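Local coordinates for ribonuclease P protein component 3 (PDB 3WYZ) that probably forms part of ribonuclease P, the RNA-based enzyme that trims the 5' ends of precursor tRNAs, and has a TIM barrel-like structure, at residues Ile98-Ile103 against Ala127-Arg132; Arg189-Leu194 against Ala207-Tyr212. One frame throughout, in Å; residues are numbered along the deposited sequence.

Interaction 1: Ile98-Ile103 against Ala127-Arg132; sequences INRMAI and AGMAAR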
# COMPACT_ATOMS: atom_id res chain seq x y z
N ILE A 98 -8.48 -3.18 -12.56
CA ILE A 98 -7.45 -3.65 -11.63
C ILE A 98 -7.86 -3.40 -10.20
O ILE A 98 -7.76 -4.30 -9.36
CB ILE A 98 -6.08 -2.99 -11.91
CG1 ILE A 98 -5.58 -3.38 -13.31
CG2 ILE A 98 -5.06 -3.35 -10.85
CD1 ILE A 98 -5.37 -4.87 -13.53
N ASN A 99 -8.33 -2.19 -9.92
CA ASN A 99 -8.85 -1.84 -8.60
C ASN A 99 -9.91 -2.84 -8.13
O ASN A 99 -9.87 -3.28 -6.99
CB ASN A 99 -9.44 -0.43 -8.59
CG ASN A 99 -8.39 0.66 -8.67
OD1 ASN A 99 -7.21 0.38 -8.80
ND2 ASN A 99 -8.81 1.91 -8.59
N ARG A 100 -10.83 -3.19 -9.02
CA ARG A 100 -11.90 -4.14 -8.70
C ARG A 100 -11.37 -5.56 -8.50
O ARG A 100 -11.74 -6.23 -7.53
CB ARG A 100 -12.97 -4.13 -9.80
CG ARG A 100 -14.25 -4.88 -9.45
CD ARG A 100 -15.00 -5.33 -10.70
NE ARG A 100 -14.25 -6.35 -11.45
CZ ARG A 100 -14.64 -6.91 -12.59
NH1 ARG A 100 -15.80 -6.58 -13.15
NH2 ARG A 100 -13.87 -7.83 -13.17
N MET A 101 -10.52 -6.01 -9.41
CA MET A 101 -9.99 -7.38 -9.36
C MET A 101 -9.05 -7.60 -8.17
O MET A 101 -8.98 -8.71 -7.64
CB MET A 101 -9.25 -7.72 -10.66
CG MET A 101 -8.83 -9.18 -10.77
SD MET A 101 -10.23 -10.33 -10.70
CE MET A 101 -9.38 -11.90 -10.73
N ALA A 102 -8.32 -6.56 -7.78
CA ALA A 102 -7.48 -6.62 -6.59
C ALA A 102 -8.33 -6.85 -5.34
O ALA A 102 -7.98 -7.65 -4.48
CB ALA A 102 -6.66 -5.35 -6.45
N ILE A 103 -9.46 -6.14 -5.27
CA ILE A 103 -10.41 -6.28 -4.17
C ILE A 103 -11.06 -7.66 -4.19
O ILE A 103 -11.09 -8.35 -3.17
CB ILE A 103 -11.53 -5.21 -4.22
CG1 ILE A 103 -10.96 -3.79 -4.06
CG2 ILE A 103 -12.60 -5.49 -3.16
CD1 ILE A 103 -10.23 -3.54 -2.76
N ALA A 127 -15.65 0.06 -2.02
CA ALA A 127 -15.47 0.22 -0.58
C ALA A 127 -16.14 -0.93 0.16
O ALA A 127 -15.56 -1.50 1.08
CB ALA A 127 -16.04 1.55 -0.10
N GLY A 128 -17.35 -1.27 -0.28
CA GLY A 128 -18.11 -2.38 0.28
C GLY A 128 -17.40 -3.71 0.12
O GLY A 128 -17.26 -4.45 1.09
N MET A 129 -16.95 -4.01 -1.09
CA MET A 129 -16.26 -5.26 -1.36
C MET A 129 -14.94 -5.37 -0.60
O MET A 129 -14.57 -6.45 -0.15
CB MET A 129 -15.99 -5.43 -2.86
CG MET A 129 -17.23 -5.70 -3.69
SD MET A 129 -16.80 -6.19 -5.37
CE MET A 129 -16.17 -4.65 -6.03
N ALA A 130 -14.23 -4.24 -0.46
CA ALA A 130 -12.97 -4.23 0.28
C ALA A 130 -13.15 -4.60 1.76
O ALA A 130 -12.31 -5.30 2.35
CB ALA A 130 -12.30 -2.87 0.16
N ALA A 131 -14.24 -4.13 2.36
CA ALA A 131 -14.53 -4.43 3.75
C ALA A 131 -14.92 -5.91 3.92
O ALA A 131 -14.43 -6.59 4.83
CB ALA A 131 -15.64 -3.53 4.26
N ARG A 132 -15.77 -6.41 3.02
CA ARG A 132 -16.20 -7.81 3.07
C ARG A 132 -15.10 -8.79 2.67
O ARG A 132 -15.16 -9.95 3.06
CB ARG A 132 -17.43 -8.05 2.18
CG ARG A 132 -18.61 -7.12 2.44
CD ARG A 132 -19.00 -7.05 3.90
NE ARG A 132 -19.42 -8.35 4.44
CZ ARG A 132 -19.87 -8.52 5.68
NH1 ARG A 132 -19.95 -7.49 6.51
NH2 ARG A 132 -20.25 -9.73 6.10
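R100, which meets M129 at the outer side of this helix pair, carries the one flat group among the touching residues, and neither face nor edge of its guanidinium is used across the contact. NE is instead salt-bridged to E104 on its own helix, and it is the aliphatic base that touches: R100 CG lies 3.9 Å from M129 CE, the two chains crossing obliquely. I103 does most of the work. With CG2 anti to the backbone N, I103 CG2 enters beside the 127-132 backbone, 3.4 Å from M129 CB, closer than usual van der Waals contact, and equally near A130 N. The tip of the longer branch, I103 CD1, meets A130 CB at 3.6 Å. The segment axes approach to 9.8 Å and cross at only 23°, as expected of neighbouring helices that follow adjacent parallel strands, 88-92 and 109-111, on the outside of a TIM barrel-like fold. An alanine in place of I103 would remove both branches and would probably open a gap beside M129 CB and A130 CB. I103 also touches V135, and A130 touches V171, while A102 packs on V91 and L110 of the strands beneath.

Interaction 2: Arg189-Leu194 against Ala207-Tyr212; sequences RDLMSL and ASLNFY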
# COMPACT_ATOMS: atom_id res chain seq x y z
N ARG A 189 5.58 10.65 12.40
CA ARG A 189 4.88 11.90 12.67
C ARG A 189 4.46 12.61 11.38
O ARG A 189 3.37 13.17 11.30
CB ARG A 189 5.76 12.81 13.53
CG ARG A 189 5.03 14.02 14.12
CD ARG A 189 5.90 14.76 15.12
NE ARG A 189 5.86 14.15 16.45
CZ ARG A 189 6.76 13.29 16.95
NH1 ARG A 189 7.81 12.89 16.24
NH2 ARG A 189 6.60 12.82 18.18
N ASP A 190 5.32 12.57 10.36
CA ASP A 190 5.00 13.16 9.06
C ASP A 190 3.96 12.35 8.31
O ASP A 190 3.09 12.92 7.64
CB ASP A 190 6.26 13.31 8.19
CG ASP A 190 7.16 14.46 8.65
OD1 ASP A 190 7.02 14.89 9.83
OD2 ASP A 190 8.02 14.92 7.85
N LEU A 191 4.04 11.02 8.40
CA LEU A 191 3.04 10.17 7.75
C LEU A 191 1.66 10.36 8.37
O LEU A 191 0.66 10.30 7.67
CB LEU A 191 3.46 8.69 7.81
CG LEU A 191 4.70 8.28 7.01
CD1 LEU A 191 4.88 6.78 7.09
CD2 LEU A 191 4.61 8.71 5.55
N MET A 192 1.62 10.60 9.67
CA MET A 192 0.36 10.88 10.37
C MET A 192 -0.20 12.26 10.00
O MET A 192 -1.41 12.46 10.02
CB MET A 192 0.55 10.76 11.88
CG MET A 192 0.75 9.33 12.34
SD MET A 192 0.79 9.12 14.13
CE MET A 192 2.21 10.12 14.59
N SER A 193 0.68 13.20 9.67
CA SER A 193 0.25 14.51 9.18
C SER A 193 -0.48 14.41 7.84
O SER A 193 -1.41 15.16 7.60
CB SER A 193 1.44 15.46 9.05
OG SER A 193 2.08 15.64 10.30
N LEU A 194 -0.04 13.50 6.97
CA LEU A 194 -0.77 13.23 5.74
C LEU A 194 -2.18 12.76 6.08
O LEU A 194 -3.15 13.23 5.50
CB LEU A 194 -0.07 12.17 4.88
CG LEU A 194 -0.77 11.73 3.59
CD1 LEU A 194 -1.00 12.90 2.65
CD2 LEU A 194 0.05 10.65 2.89
N ALA A 207 -3.56 4.71 14.17
CA ALA A 207 -3.95 3.32 13.88
C ALA A 207 -3.52 2.87 12.50
O ALA A 207 -3.23 1.69 12.30
CB ALA A 207 -5.45 3.14 14.05
N SER A 208 -3.45 3.80 11.55
CA SER A 208 -2.98 3.51 10.19
C SER A 208 -1.49 3.14 10.11
O SER A 208 -1.05 2.54 9.12
CB SER A 208 -3.28 4.69 9.26
OG SER A 208 -4.68 4.91 9.17
N LEU A 209 -0.71 3.52 11.12
CA LEU A 209 0.70 3.11 11.21
C LEU A 209 0.95 2.04 12.27
O LEU A 209 2.02 1.44 12.31
CB LEU A 209 1.57 4.33 11.51
CG LEU A 209 1.68 5.40 10.42
CD1 LEU A 209 2.56 6.54 10.92
CD2 LEU A 209 2.21 4.83 9.11
N ASN A 210 -0.03 1.80 13.13
CA ASN A 210 0.15 0.91 14.28
C ASN A 210 -0.74 -0.32 14.16
O ASN A 210 -0.28 -1.41 13.79
CB ASN A 210 -0.12 1.70 15.57
CG ASN A 210 0.16 0.90 16.84
OD1 ASN A 210 0.21 -0.33 16.83
ND2 ASN A 210 0.34 1.61 17.94
N PHE A 211 -2.03 -0.14 14.42
CA PHE A 211 -2.96 -1.26 14.55
C PHE A 211 -3.21 -2.02 13.25
O PHE A 211 -3.20 -3.24 13.24
CB PHE A 211 -4.29 -0.76 15.14
CG PHE A 211 -5.34 -1.82 15.20
CD1 PHE A 211 -5.28 -2.82 16.16
CD2 PHE A 211 -6.40 -1.81 14.30
CE1 PHE A 211 -6.26 -3.80 16.22
CE2 PHE A 211 -7.37 -2.79 14.35
CZ PHE A 211 -7.30 -3.79 15.31
N TYR A 212 -3.46 -1.30 12.16
CA TYR A 212 -3.81 -1.94 10.90
C TYR A 212 -2.66 -2.67 10.22
O TYR A 212 -2.87 -3.74 9.65
CB TYR A 212 -4.46 -0.94 9.94
CG TYR A 212 -5.87 -0.58 10.35
CD1 TYR A 212 -6.91 -1.49 10.22
CD2 TYR A 212 -6.15 0.67 10.89
CE1 TYR A 212 -8.19 -1.16 10.60
CE2 TYR A 212 -7.44 1.00 11.29
CZ TYR A 212 -8.45 0.08 11.14
OH TYR A 212 -9.73 0.42 11.53
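The forked end of L209, held between L191 and M192, makes this a small, purely apolar contact: it joins helix 188-198 to segment 207-212, where helix 202-209 gives way to helix 211-217, and buries 138 Å² without a hydrogen bond across it. CD1 of L209 is shared between M192 and L191, while CD2 meets L191 alone. CD1 of L209 meets CG of M192 at 3.6 Å and lies 3.9 Å from CB of L191, so it sits at the base of both chains. CD2 of L209 reaches CD1 of L191, also at 3.9 Å. The L191 and L209 side chains cross at about a right angle, so one L209 methyl meets a methyl of L191 and the other meets its CB. In M192, CG stands beside the backbone N (chi1 -71°), and this carbon rather than the sulfur takes the contact. Within helix 188-198, R189 O accepts twice from S193, from opposite faces of its carbonyl plane: from the backbone N at 3.1 Å and from OG at 3.0 Å, the hydroxyl tilted 25° from that plane. L191 also packs on I175 of strand 173-176, and the L209 backbone bonds to V14 of strand 14-18. The arrangement is consistent with a TIM barrel-like fold in which the C-terminal helices pack beside the first and last strands of the parallel sheet.

Overall arrangement
Interactions 1 and 2 follow one another along the chain and belong to separate regions of the fold: their centres are 22 Å apart, their nearest atoms about 10 Å, and they do not touch. Their centres lie at similar distances, 14 and 13 Å, from the centre of the chain. Interaction 1 pairs helices that follow strands near the middle of the seven-strand order, whereas interaction 2 lies beside its two outermost strands, so the common link is the parallel sheet. Interaction 1 buries somewhat more surface, 180 Å², and includes an exposed arginine; the touching residues of interaction 2 include none that is exposed. Catalysis in the holoenzyme rests with its RNA component.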